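NAD(P)H-flavin oxidoreductase (Staphylococcus epidermidis ATCC 12228, PDB 3GBH) probably catalyses NAD(P)H-dependent reduction reactions using FMN, in the manner of nitroreductase-type flavoenzymes. Local coordinates at the interface of chains A and B. Sequence-based numbering; all coordinates share one arbitrary frame. Chains: chain A/B, NAD(P)H-flavin oxidoreductase.

The interface of chains A and B. Residues chain A 32, 36, 39-40; chain B 206, 210, 212.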
loop_
_atom_site.group_PDB
_atom_site.type_symbol
_atom_site.label_atom_id
_atom_site.label_comp_id
_atom_site.label_asym_id
_atom_site.label_seq_id
_atom_site.Cartn_x
_atom_site.Cartn_y
_atom_site.Cartn_z
ATOM N N ARG A 32 4.722 4.657 9.003
ATOM C CA ARG A 32 6.116 4.290 9.230
ATOM C C ARG A 32 6.605 3.216 8.273
ATOM O O ARG A 32 7.714 3.306 7.782
ATOM C CB ARG A 32 6.320 3.806 10.649
ATOM C CG ARG A 32 7.762 3.854 11.077
ATOM C CD ARG A 32 7.902 3.914 12.586
ATOM N NE ARG A 32 7.483 5.211 13.113
ATOM C CZ ARG A 32 7.739 5.636 14.351
ATOM N NH1 ARG A 32 8.396 4.869 15.222
ATOM N NH2 ARG A 32 7.311 6.836 14.725
ATOM N N ASP A 36 9.879 3.651 5.850
ATOM C CA ASP A 36 10.984 2.690 5.896
ATOM C C ASP A 36 11.241 2.047 4.539
ATOM O O ASP A 36 12.383 1.835 4.154
ATOM C CB ASP A 36 10.695 1.624 6.941
ATOM C CG ASP A 36 11.006 2.079 8.342
ATOM O OD1 ASP A 36 11.477 3.236 8.545
ATOM O OD2 ASP A 36 10.774 1.270 9.250
ATOM N N ILE A 39 13.156 4.733 2.604
ATOM C CA ILE A 39 14.545 4.816 3.088
ATOM C C ILE A 39 15.352 3.572 2.673
ATOM O O ILE A 39 16.533 3.674 2.243
ATOM C CB ILE A 39 14.607 5.060 4.600
ATOM C CG1 ILE A 39 14.052 6.461 4.945
ATOM C CG2 ILE A 39 16.054 4.943 5.070
ATOM C CD1 ILE A 39 13.772 6.718 6.448
ATOM N N THR A 40 14.717 2.405 2.718
ATOM C CA THR A 40 15.376 1.197 2.266
ATOM C C THR A 40 15.787 1.327 0.813
ATOM O O THR A 40 16.932 1.008 0.464
ATOM C CB THR A 40 14.518 -0.066 2.454
ATOM O OG1 THR A 40 14.202 -0.224 3.839
ATOM C CG2 THR A 40 15.256 -1.310 1.987
ATOM N N ILE B 206 18.226 -0.756 8.070
ATOM C CA ILE B 206 17.856 0.660 8.141
ATOM C C ILE B 206 17.815 1.175 9.580
ATOM O O ILE B 206 18.016 2.371 9.804
ATOM C CB ILE B 206 16.556 1.023 7.351
ATOM C CG1 ILE B 206 15.349 0.259 7.885
ATOM C CG2 ILE B 206 16.781 0.814 5.839
ATOM C CD1 ILE B 206 14.029 0.923 7.510
ATOM N N ARG B 210 18.655 5.291 10.307
ATOM C CA ARG B 210 17.594 6.262 10.450
ATOM C C ARG B 210 16.906 6.091 11.770
ATOM O O ARG B 210 16.825 4.974 12.270
ATOM C CB ARG B 210 16.553 6.132 9.318
ATOM C CG ARG B 210 15.713 4.842 9.319
ATOM C CD ARG B 210 14.356 5.009 10.063
ATOM N NE ARG B 210 13.602 3.758 10.137
ATOM C CZ ARG B 210 13.805 2.803 11.029
ATOM N NH1 ARG B 210 14.765 2.912 11.942
ATOM N NH2 ARG B 210 13.043 1.724 11.015
ATOM N N PHE B 212 13.354 7.858 14.143
ATOM C CA PHE B 212 12.225 8.770 14.184
ATOM C C PHE B 212 12.308 9.638 15.424
ATOM O O PHE B 212 12.479 9.130 16.496
ATOM C CB PHE B 212 10.912 7.975 14.179
ATOM C CG PHE B 212 10.693 7.222 12.913
ATOM C CD1 PHE B 212 10.083 7.820 11.846
ATOM C CD2 PHE B 212 11.127 5.910 12.786
ATOM C CE1 PHE B 212 9.904 7.133 10.654
ATOM C CE2 PHE B 212 10.937 5.218 11.605
ATOM C CZ PHE B 212 10.335 5.830 10.536
#
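B:Ile206, on the short 3-10 helix 206-208, sets its two branches against helix 32-42 of chain A and forms the apolar centre of this patch. Its CG1 occupies the crowded position between backbone N and carbonyl carbon (chi1 61°), and the chain then extends to place CD1 of B:Ile206 over the face of the A:Asp36 carboxylate, 3.3 Å from its carbon CG. The other branch, methyl CG2 of B:Ile206, meets A:Thr40 one helical turn further on, lying 3.4 Å from the hydroxyl OG1. That hydroxyl turns back along its own helix and donates to the backbone O of A:Asp36, reaching it from above the carbonyl plane. A:Ile39 adds a looser contact, the tip of its long branch, CD1, resting 3.9 Å from CG of B:Arg210, whose aliphatic part crosses it at about a right angle.

Beyond these groups B:Arg210 bends at chi2 (94°) and grips A:Asp36 side-on with two nearly straight hydrogen bonds. B:Arg210 NE donates to A:Asp36 OD1 at 2.7 Å, which is also the salt-bridge pair. B:Arg210 NH2 donates to A:Asp36 OD2 at 2.9 Å. Both oxygens lie in the guanidinium plane, yet the nitrogens approach from above the carboxylate plane, on the face that CD1 meets, the two groups being tilted by 36°. B:Ile206 CG1 and the ring of B:Phe212 flank opposite faces of this guanidinium near its rim, which should help to hold its rotation.

At the outer end A:Arg32 slides antiparallel along B:Phe212. A:Arg32 CG touches B:Phe212 CZ at 3.3 Å. A bend at chi3 lays the guanidinium almost parallel to the ring in a cation-pi stack, and A:Arg32 NE lies over the B:Phe212 ring, 3.6 Å from its centroid.

One acidic side chain, met on the same face by an isoleucine methyl and an arginine, beside a stacked arginine, thus pins the C-terminal segment of one subunit to helix 32-42 of the other. The two-fold repeats the clasp, probably stabilising the dimer typical of nitroreductases.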